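Local coordinates for histone-lysine N-methyltransferase, H3 lysine-9 specific SUVH4 (PDB 4QEN), which methylates histone H3 on the lysine that marks chromatin for transcriptional silencing, and binds methylated double-stranded DNA, at residues N101-L106 with L155-E160; V108-S113 with V163-T168. All coordinates share one frame; numbering follows the deposited sequence.

Contact 1 of 2, residues N101-L106 with L155-E160; sequences NYKLPL and LKHCCE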
ATOM      1  N   ASN A 101     -15.774 -18.436  31.329  1.00 36.75           N
ATOM      2  CA  ASN A 101     -17.095 -18.984  31.015  1.00 40.82           C
ATOM      3  C   ASN A 101     -17.186 -19.608  29.627  1.00 40.70           C
ATOM      4  O   ASN A 101     -18.196 -20.220  29.286  1.00 42.03           O
ATOM      5  CB  ASN A 101     -18.193 -17.930  31.182  1.00 38.42           C
ATOM      6  CG  ASN A 101     -18.248 -17.365  32.584  1.00 36.68           C
ATOM      7  OD1 ASN A 101     -18.528 -18.079  33.541  1.00 42.40           O
ATOM      8  ND2 ASN A 101     -17.976 -16.077  32.711  1.00 37.30           N
ATOM      9  N   TYR A 102     -16.150 -19.427  28.812  1.00 35.52           N
ATOM     10  CA  TYR A 102     -16.044 -20.171  27.566  1.00 29.06           C
ATOM     11  C   TYR A 102     -15.176 -21.401  27.826  1.00 33.20           C
ATOM     12  O   TYR A 102     -14.459 -21.467  28.823  1.00 39.65           O
ATOM     13  CB  TYR A 102     -15.406 -19.325  26.463  1.00 35.06           C
ATOM     14  CG  TYR A 102     -16.150 -18.065  26.067  1.00 36.15           C
ATOM     15  CD1 TYR A 102     -17.541 -17.984  26.133  1.00 33.10           C
ATOM     16  CD2 TYR A 102     -15.449 -16.950  25.613  1.00 35.64           C
ATOM     17  CE1 TYR A 102     -18.208 -16.816  25.751  1.00 31.43           C
ATOM     18  CE2 TYR A 102     -16.102 -15.785  25.239  1.00 35.97           C
ATOM     19  CZ  TYR A 102     -17.482 -15.723  25.308  1.00 38.72           C
ATOM     20  OH  TYR A 102     -18.114 -14.551  24.930  1.00 39.63           O
ATOM     21  N   LYS A 103     -15.245 -22.377  26.931  1.00 36.77           N
ATOM     22  CA  LYS A 103     -14.382 -23.546  27.012  1.00 31.11           C
ATOM     23  C   LYS A 103     -13.268 -23.316  26.006  1.00 27.91           C
ATOM     24  O   LYS A 103     -13.541 -22.996  24.856  1.00 26.83           O
ATOM     25  CB  LYS A 103     -15.168 -24.795  26.633  1.00 32.84           C
ATOM     26  CG  LYS A 103     -14.468 -26.110  26.909  1.00 41.77           C
ATOM     27  CD  LYS A 103     -15.429 -27.106  27.560  1.00 56.39           C
ATOM     28  CE  LYS A 103     -16.815 -27.068  26.914  1.00 54.61           C
ATOM     29  NZ  LYS A 103     -17.781 -27.974  27.599  1.00 55.58           N
ATOM     30  N   LEU A 104     -12.018 -23.442  26.440  1.00 25.01           N
ATOM     31  CA  LEU A 104     -10.888 -23.232  25.537  1.00 25.49           C
ATOM     32  C   LEU A 104     -10.325 -24.573  25.061  1.00 26.40           C
ATOM     33  O   LEU A 104     -10.538 -25.586  25.712  1.00 29.63           O
ATOM     34  CB  LEU A 104      -9.830 -22.351  26.205  1.00 28.92           C
ATOM     35  CG  LEU A 104     -10.339 -20.909  26.073  1.00 36.82           C
ATOM     36  CD1 LEU A 104     -10.871 -20.352  27.381  1.00 37.84           C
ATOM     37  CD2 LEU A 104      -9.298 -20.012  25.465  1.00 35.07           C
ATOM     38  N   PRO A 105      -9.640 -24.598  23.905  1.00 24.44           N
ATOM     39  CA  PRO A 105      -9.294 -23.494  22.993  1.00 24.00           C
ATOM     40  C   PRO A 105     -10.503 -22.950  22.233  1.00 24.98           C
ATOM     41  O   PRO A 105     -11.533 -23.618  22.115  1.00 24.46           O
ATOM     42  CB  PRO A 105      -8.306 -24.143  22.020  1.00 31.00           C
ATOM     43  CG  PRO A 105      -8.702 -25.578  21.997  1.00 31.40           C
ATOM     44  CD  PRO A 105      -9.160 -25.898  23.400  1.00 30.07           C
ATOM     45  N   LEU A 106     -10.364 -21.734  21.720  1.00 23.69           N
ATOM     46  CA  LEU A 106     -11.483 -21.022  21.118  1.00 24.26           C
ATOM     47  C   LEU A 106     -10.954 -20.221  19.931  1.00 21.73           C
ATOM     48  O   LEU A 106     -10.062 -19.387  20.095  1.00 19.28           O
ATOM     49  CB  LEU A 106     -12.096 -20.079  22.158  1.00 25.34           C
ATOM     50  CG  LEU A 106     -13.378 -19.314  21.796  1.00 24.82           C
ATOM     51  CD1 LEU A 106     -14.561 -20.277  21.655  1.00 19.25           C
ATOM     52  CD2 LEU A 106     -13.672 -18.244  22.850  1.00 26.53           C
ATOM     53  N   LEU A 155     -12.833 -24.388  16.911  1.00 17.81           N
ATOM     54  CA  LEU A 155     -14.029 -24.093  16.147  1.00 15.89           C
ATOM     55  C   LEU A 155     -15.281 -24.723  16.762  1.00 21.34           C
ATOM     56  O   LEU A 155     -16.351 -24.114  16.760  1.00 20.40           O
ATOM     57  CB  LEU A 155     -13.865 -24.518  14.685  1.00 19.68           C
ATOM     58  CG  LEU A 155     -12.933 -23.580  13.891  1.00 23.94           C
ATOM     59  CD1 LEU A 155     -12.588 -24.160  12.522  1.00 21.27           C
ATOM     60  CD2 LEU A 155     -13.577 -22.184  13.743  1.00 21.34           C
ATOM     61  N   LYS A 156     -15.132 -25.922  17.317  1.00 20.61           N
ATOM     62  CA  LYS A 156     -16.263 -26.568  17.967  1.00 20.58           C
ATOM     63  C   LYS A 156     -16.692 -25.672  19.109  1.00 19.10           C
ATOM     64  O   LYS A 156     -17.894 -25.436  19.302  1.00 21.72           O
ATOM     65  CB  LYS A 156     -15.861 -27.938  18.508  1.00 20.62           C
ATOM     66  CG  LYS A 156     -16.809 -28.547  19.568  1.00 21.02           C
ATOM     67  CD  LYS A 156     -16.302 -29.962  19.949  1.00 23.94           C
ATOM     68  CE  LYS A 156     -17.360 -30.781  20.673  1.00 30.37           C
ATOM     69  NZ  LYS A 156     -17.563 -30.291  22.037  1.00 25.07           N
ATOM     70  N   HIS A 157     -15.716 -25.134  19.842  1.00 21.74           N
ATOM     71  CA  HIS A 157     -16.089 -24.322  20.990  1.00 23.39           C
ATOM     72  C   HIS A 157     -16.766 -23.029  20.523  1.00 23.62           C
ATOM     73  O   HIS A 157     -17.731 -22.568  21.156  1.00 20.58           O
ATOM     74  CB  HIS A 157     -14.904 -24.099  21.936  1.00 20.37           C
ATOM     75  CG  HIS A 157     -14.472 -25.358  22.634  1.00 25.94           C
ATOM     76  ND1 HIS A 157     -13.198 -25.542  23.126  1.00 20.14           N
ATOM     77  CD2 HIS A 157     -15.156 -26.495  22.916  1.00 24.48           C
ATOM     78  CE1 HIS A 157     -13.116 -26.743  23.681  1.00 28.06           C
ATOM     79  NE2 HIS A 157     -14.286 -27.343  23.565  1.00 24.49           N
ATOM     80  N   CYS A 158     -16.328 -22.508  19.372  1.00 22.51           N
ATOM     81  CA  CYS A 158     -16.973 -21.311  18.829  1.00 22.49           C
ATOM     82  C   CYS A 158     -18.442 -21.619  18.586  1.00 27.06           C
ATOM     83  O   CYS A 158     -19.323 -20.807  18.900  1.00 22.37           O
ATOM     84  CB  CYS A 158     -16.326 -20.896  17.517  1.00 22.63           C
ATOM     85  SG  CYS A 158     -14.727 -20.115  17.750  1.00 22.43           S
ATOM     86  N   CYS A 159     -18.695 -22.809  18.046  1.00 20.54           N
ATOM     87  CA  CYS A 159     -20.063 -23.188  17.723  1.00 20.56           C
ATOM     88  C   CYS A 159     -20.866 -23.249  19.016  1.00 23.41           C
ATOM     89  O   CYS A 159     -21.955 -22.701  19.090  1.00 23.13           O
ATOM     90  CB  CYS A 159     -20.105 -24.518  16.954  1.00 20.37           C
ATOM     91  SG  CYS A 159     -21.794 -25.105  16.592  1.00 25.91           S
ATOM     92  N   GLU A 160     -20.292 -23.831  20.064  1.00 24.60           N
ATOM     93  CA  GLU A 160     -21.083 -24.103  21.267  1.00 22.99           C
ATOM     94  C   GLU A 160     -21.333 -22.864  22.127  1.00 23.53           C
ATOM     95  O   GLU A 160     -22.315 -22.810  22.875  1.00 22.41           O
ATOM     96  CB  GLU A 160     -20.408 -25.187  22.097  1.00 27.26           C
ATOM     97  CG  GLU A 160     -20.374 -26.509  21.353  1.00 31.84           C
ATOM     98  CD  GLU A 160     -19.434 -27.528  21.964  1.00 35.71           C
ATOM     99  OE1 GLU A 160     -18.539 -27.144  22.763  1.00 29.14           O
ATOM    100  OE2 GLU A 160     -19.598 -28.714  21.613  1.00 34.58           O
TER
HETATM  101  O   HOH W   1     -17.842 -28.982  24.635  1.00 48.98           O
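His157, on one side of helix 151-161, reaches into the bend of the loop Lys103-Pro105 and is gripped there at its edge and over one face. Its CA-CB bond already points toward the loop, and CG anti to the carbonyl carbon (chi1 -68°) brings ND1 up to Pro105 O, to which it donates a hydrogen bond of 2.7 Å. That oxygen lies close to the ring plane, and the N-H also arrives in the carbonyl plane of Pro105, which fixes how the ring is turned. Lys103 O also comes to 3.1 Å from ND1, but at an angle too poor for a hydrogen bond. Over one face of the ring comes the aliphatic start of Lys103: CG stands 3.8 Å from the ring centroid, offset toward the rim, a CH-pi contact. Pro105, which follows a cis peptide bond, sets its CD 4.1 Å from His157 CE1. The loop leads here from strand 88-91 into strand 106-112 of the SRA domain sheet, and Leu106, the first residue of the latter, closes the inner end. Its CD1 rests 3.6 Å from the backbone N of Cys158 and also touches Cys158 SG. Leu106, Cys158 and Pro105 are all buried at this end, where Cys158 also packs on Val190 of strand 180-197 and Pro105 on Tyr90. The outer end is looser and wetter. Lys103, bent at CB-CG and again at CG-CD, brings NZ no nearer than 5.0 Å to Glu160 OE1, and a water spans the gap: it donates to Glu160 OE1 at 2.7 Å and accepts only a weak bond from Lys103 NZ. The other carboxylate oxygen, Glu160 OE2, takes a 2.6 Å salt bridge on its syn side from Lys156 NZ, one turn back along the helix.

Contact 2 of 2, residues V108-S113 with V163-T168; sequences VSIVMS and VPVRVT. With nucleotides of chain B.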
ATOM      1  N   VAL A 108     -10.586 -17.551  16.848  1.00 19.84           N
ATOM      2  CA  VAL A 108     -10.977 -16.170  16.615  1.00 20.98           C
ATOM      3  C   VAL A 108     -10.819 -15.809  15.152  1.00 25.23           C
ATOM      4  O   VAL A 108     -11.460 -14.863  14.691  1.00 22.46           O
ATOM      5  CB  VAL A 108     -10.180 -15.162  17.475  1.00 21.56           C
ATOM      6  CG1 VAL A 108     -10.394 -15.433  18.961  1.00 21.37           C
ATOM      7  CG2 VAL A 108      -8.699 -15.193  17.107  1.00 19.33           C
ATOM      8  N   SER A 109      -9.988 -16.546  14.406  1.00 19.86           N
ATOM      9  CA  SER A 109      -9.747 -16.117  13.019  1.00 17.17           C
ATOM     10  C   SER A 109      -9.394 -17.291  12.107  1.00 19.16           C
ATOM     11  O   SER A 109      -8.600 -18.129  12.480  1.00 19.73           O
ATOM     12  CB  SER A 109      -8.621 -15.057  12.979  1.00 19.05           C
ATOM     13  OG  SER A 109      -8.204 -14.774  11.650  1.00 22.60           O
ATOM     14  N   ILE A 110      -9.993 -17.361  10.925  1.00 17.41           N
ATOM     15  CA  ILE A 110      -9.604 -18.379   9.957  1.00 17.47           C
ATOM     16  C   ILE A 110      -9.306 -17.803   8.578  1.00 17.85           C
ATOM     17  O   ILE A 110      -9.854 -16.767   8.163  1.00 22.77           O
ATOM     18  CB  ILE A 110     -10.679 -19.486   9.784  1.00 21.45           C
ATOM     19  CG1 ILE A 110     -11.920 -18.938   9.076  1.00 22.34           C
ATOM     20  CG2 ILE A 110     -11.030 -20.139  11.121  1.00 20.76           C
ATOM     21  CD1 ILE A 110     -13.028 -19.969   8.961  1.00 31.68           C
ATOM     22  N   VAL A 111      -8.475 -18.534   7.850  1.00 18.05           N
ATOM     23  CA  VAL A 111      -8.088 -18.150   6.498  1.00 20.80           C
ATOM     24  C   VAL A 111      -8.474 -19.248   5.513  1.00 21.80           C
ATOM     25  O   VAL A 111      -8.165 -20.419   5.726  1.00 22.76           O
ATOM     26  CB  VAL A 111      -6.577 -17.918   6.406  1.00 20.67           C
ATOM     27  CG1 VAL A 111      -6.185 -17.580   4.979  1.00 23.83           C
ATOM     28  CG2 VAL A 111      -6.158 -16.800   7.355  1.00 24.26           C
ATOM     29  N   MET A 112      -9.142 -18.862   4.433  1.00 16.86           N
ATOM     30  CA  MET A 112      -9.536 -19.797   3.386  1.00 20.20           C
ATOM     31  C   MET A 112      -8.819 -19.391   2.107  1.00 23.80           C
ATOM     32  O   MET A 112      -9.082 -18.320   1.541  1.00 25.39           O
ATOM     33  CB  MET A 112     -11.065 -19.797   3.202  1.00 25.72           C
ATOM     34  CG  MET A 112     -11.602 -20.932   2.314  1.00 35.29           C
ATOM     35  SD  MET A 112     -13.421 -21.115   2.328  1.00 40.88           S
ATOM     36  CE  MET A 112     -13.981 -19.388   2.507  1.00 19.62           C
ATOM     37  N   SER A 113      -7.894 -20.240   1.663  1.00 23.69           N
ATOM     38  CA  SER A 113      -7.010 -19.912   0.551  1.00 23.27           C
ATOM     39  C   SER A 113      -7.017 -20.966  -0.554  1.00 29.51           C
ATOM     40  O   SER A 113      -6.136 -20.971  -1.408  1.00 32.47           O
ATOM     41  CB  SER A 113      -5.588 -19.729   1.066  1.00 25.65           C
ATOM     42  OG  SER A 113      -5.539 -18.634   1.948  1.00 36.77           O
ATOM     43  N   VAL A 163     -19.516 -17.881  19.656  1.00 25.61           N
ATOM     44  CA  VAL A 163     -18.414 -16.963  19.431  1.00 23.36           C
ATOM     45  C   VAL A 163     -18.106 -16.967  17.945  1.00 20.45           C
ATOM     46  O   VAL A 163     -17.745 -18.000  17.382  1.00 23.57           O
ATOM     47  CB  VAL A 163     -17.158 -17.375  20.238  1.00 24.24           C
ATOM     48  CG1 VAL A 163     -15.930 -16.588  19.764  1.00 21.95           C
ATOM     49  CG2 VAL A 163     -17.404 -17.170  21.742  1.00 21.00           C
ATOM     50  N   PRO A 164     -18.274 -15.809  17.295  1.00 24.00           N
ATOM     51  CA  PRO A 164     -18.052 -15.718  15.851  1.00 22.05           C
ATOM     52  C   PRO A 164     -16.555 -15.721  15.543  1.00 25.54           C
ATOM     53  O   PRO A 164     -15.732 -15.436  16.414  1.00 22.87           O
ATOM     54  CB  PRO A 164     -18.641 -14.351  15.502  1.00 26.97           C
ATOM     55  CG  PRO A 164     -18.398 -13.522  16.736  1.00 30.74           C
ATOM     56  CD  PRO A 164     -18.643 -14.507  17.885  1.00 24.75           C
ATOM     57  N   VAL A 165     -16.217 -16.034  14.299  1.00 17.94           N
ATOM     58  CA  VAL A 165     -14.841 -16.043  13.853  1.00 23.80           C
ATOM     59  C   VAL A 165     -14.662 -15.035  12.705  1.00 22.64           C
ATOM     60  O   VAL A 165     -15.575 -14.840  11.893  1.00 19.68           O
ATOM     61  CB  VAL A 165     -14.453 -17.482  13.388  1.00 31.76           C
ATOM     62  CG1 VAL A 165     -15.256 -17.900  12.156  1.00 30.00           C
ATOM     63  CG2 VAL A 165     -12.995 -17.577  13.102  1.00 37.80           C
ATOM     64  N   ARG A 166     -13.504 -14.377  12.656  1.00 20.82           N
ATOM     65  CA  ARG A 166     -13.151 -13.566  11.503  1.00 21.68           C
ATOM     66  C   ARG A 166     -12.818 -14.501  10.348  1.00 27.30           C
ATOM     67  O   ARG A 166     -12.166 -15.528  10.549  1.00 19.10           O
ATOM     68  CB  ARG A 166     -11.942 -12.677  11.816  1.00 20.19           C
ATOM     69  CG  ARG A 166     -12.222 -11.627  12.897  1.00 21.94           C
ATOM     70  CD  ARG A 166     -11.092 -10.580  12.990  1.00 21.59           C
ATOM     71  NE  ARG A 166      -9.814 -11.128  13.447  1.00 22.65           N
ATOM     72  CZ  ARG A 166      -9.541 -11.422  14.715  1.00 22.40           C
ATOM     73  NH1 ARG A 166     -10.473 -11.243  15.647  1.00 19.34           N
ATOM     74  NH2 ARG A 166      -8.347 -11.909  15.053  1.00 19.89           N
ATOM     75  N   VAL A 167     -13.285 -14.164   9.148  1.00 19.31           N
ATOM     76  CA  VAL A 167     -12.989 -14.988   7.975  1.00 19.36           C
ATOM     77  C   VAL A 167     -12.242 -14.145   6.945  1.00 22.00           C
ATOM     78  O   VAL A 167     -12.676 -13.051   6.598  1.00 18.45           O
ATOM     79  CB  VAL A 167     -14.274 -15.609   7.346  1.00 20.57           C
ATOM     80  CG1 VAL A 167     -13.956 -16.311   6.019  1.00 19.01           C
ATOM     81  CG2 VAL A 167     -14.907 -16.595   8.323  1.00 18.56           C
ATOM     82  N   THR A 168     -11.106 -14.663   6.484  1.00 20.69           N
ATOM     83  CA  THR A 168     -10.302 -13.975   5.482  1.00 21.82           C
ATOM     84  C   THR A 168     -10.081 -14.903   4.292  1.00 21.81           C
ATOM     85  O   THR A 168      -9.770 -16.076   4.472  1.00 18.95           O
ATOM     86  CB  THR A 168      -8.965 -13.559   6.102  1.00 19.92           C
ATOM     87  OG1 THR A 168      -9.223 -12.585   7.123  1.00 20.13           O
ATOM     88  CG2 THR A 168      -8.014 -12.970   5.051  1.00 25.04           C
TER
ATOM     89  N1  5CM B   7      -6.331 -23.334   4.618  1.00 27.63           N
ATOM     90  C2  5CM B   7      -7.311 -23.485   3.710  1.00 21.14           C
ATOM     91  N3  5CM B   7      -8.517 -24.117   4.110  1.00 24.54           N
ATOM     92  C4  5CM B   7      -8.663 -24.734   5.360  1.00 21.93           C
ATOM     93  C5  5CM B   7      -7.612 -24.696   6.253  1.00 25.69           C
ATOM     94  C5A 5CM B   7      -7.668 -25.296   7.534  1.00 24.15           C
ATOM     95  C6  5CM B   7      -6.471 -24.036   5.838  1.00 24.59           C
ATOM     96  O2  5CM B   7      -7.310 -22.942   2.611  1.00 23.63           O
ATOM     97  N4  5CM B   7      -9.774 -25.389   5.743  1.00 22.77           N
ATOM     98  C1' 5CM B   7      -4.881 -22.919   4.681  1.00 33.79           C
ATOM     99  C2' 5CM B   7      -3.876 -22.399   5.587  1.00 35.13           C
ATOM    100  C3' 5CM B   7      -2.726 -22.328   4.373  1.00 22.52           C
ATOM    101  C4' 5CM B   7      -2.628 -23.816   3.946  1.00 28.40           C
ATOM    102  O4' 5CM B   7      -4.132 -23.893   3.801  1.00 29.14           O
ATOM    103  O3' 5CM B   7      -2.938 -21.539   3.205  1.00 28.80           O
ATOM    104  C5' 5CM B   7      -2.233 -24.383   5.368  1.00 25.33           C
ATOM    105  O5' 5CM B   7      -2.657 -24.183   6.728  1.00 34.07           O
ATOM    106  P   5CM B   7      -2.886 -25.368   7.768  1.00 28.47           P
ATOM    107  OP1 5CM B   7      -3.878 -24.964   8.784  1.00 27.74           O
ATOM    108  OP2 5CM B   7      -3.119 -26.646   7.078  1.00 26.66           O
ATOM    109  P    DA B   8      -2.374 -20.044   2.997  1.00 36.70           P
ATOM    110  OP1  DA B   8      -3.364 -19.065   3.494  1.00 31.91           O
ATOM    111  OP2  DA B   8      -1.955 -20.001   1.581  1.00 25.17           O
ATOM    112  O5'  DA B   8      -1.102 -19.909   3.955  1.00 38.71           O
ATOM    113  C5'  DA B   8       0.163 -20.298   3.542  1.00 31.13           C
ATOM    114  C4'  DA B   8       1.102 -19.103   3.566  1.00 31.02           C
ATOM    115  O4'  DA B   8       2.459 -19.585   3.677  1.00 25.11           O
ATOM    116  C3'  DA B   8       1.124 -18.296   2.281  1.00 25.26           C
ATOM    117  O3'  DA B   8       1.705 -17.030   2.592  1.00 26.28           O
ATOM    118  C2'  DA B   8       2.022 -19.163   1.388  1.00 29.01           C
ATOM    119  C1'  DA B   8       3.002 -19.793   2.379  1.00 27.31           C
ATOM    120  N9   DA B   8       3.192 -21.244   2.334  1.00 33.69           N
ATOM    121  C8   DA B   8       2.293 -22.238   2.025  1.00 33.65           C
ATOM    122  N7   DA B   8       2.777 -23.459   2.145  1.00 28.92           N
ATOM    123  C5   DA B   8       4.081 -23.260   2.586  1.00 29.55           C
ATOM    124  C6   DA B   8       5.144 -24.144   2.901  1.00 38.96           C
ATOM    125  N6   DA B   8       5.094 -25.497   2.838  1.00 38.29           N
ATOM    126  N1   DA B   8       6.293 -23.568   3.305  1.00 34.07           N
ATOM    127  C2   DA B   8       6.401 -22.241   3.388  1.00 34.60           C
ATOM    128  N3   DA B   8       5.477 -21.325   3.120  1.00 30.10           N
ATOM    129  C4   DA B   8       4.341 -21.902   2.712  1.00 29.87           C
TER
HETATM  130  O   HOH W   2     -13.373 -13.507  16.386  1.00 22.01           O
HETATM  131  O   HOH W   3      -9.777 -14.147   9.386  1.00 20.35           O
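Neighbouring parallel strands of the SRA domain sheet meet here, Val108-Met112 beside Val165-Thr168, and the first of them runs on to methylated DNA. Their backbones pair through four bonds: Arg166 N to Val108 O, Ile110 N to Arg166 O, Thr168 N to Ile110 O and Met112 N to Thr168 O, all 2.9 to 3.0 Å. The first differs in that the N-H comes from 36° out of the Val108 carbonyl plane. Here the strand is distorted, since Val108 and Ser109 both face Asp89 on the antiparallel strand 88-91, a classic beta bulge. Val165 CG2, anti to its backbone N, fills in beside the bulge 3.4 Å from Ser109 N. On the face carrying Ile110 and Val167, Ile110 CG1 lies alongside Val167 CG2 at 3.9 Å. The Ser109, Val111 and Thr168 face is more polar: Arg166 bends at CG-CD, laying its guanidinium over Val108 O, while carbonyls of Gly58, Ile56 and Phe80 hold its NH1 and NH2. A water joins Ser109 OG, Thr168 OG1 and Ile110 O; Ser109 OG also bonds His81. Past the strand's end, Ser113 N donates to O2 of the 5-methylcytosine 5CM7 of chain B (2.9 Å), and Ser113 OG to OP1 of DA8 of chain B (2.7 Å); neither bond involves the 5-methyl group.

From the N terminus the chain passes through 101-106, then 108-113, and only about forty residues later through 155-160 and 163-168. The segments therefore alternate: contact 1 and contact 2 each close a loop of some fifty residues, and the two loops cross. Contact 1 anchors helix 151-161 to the entry into strand 106-112; contact 2 lays strand 165-172, which follows that helix, parallel to the same strand. The connection between these paired strands runs through strands 120-122 and 125-129 before it reaches the helix. The two contacts also touch: Cys158 O lies 3.0 Å from Val163 N, a probable hydrogen bond, and Leu106 CD2 packs against Val163 CG2.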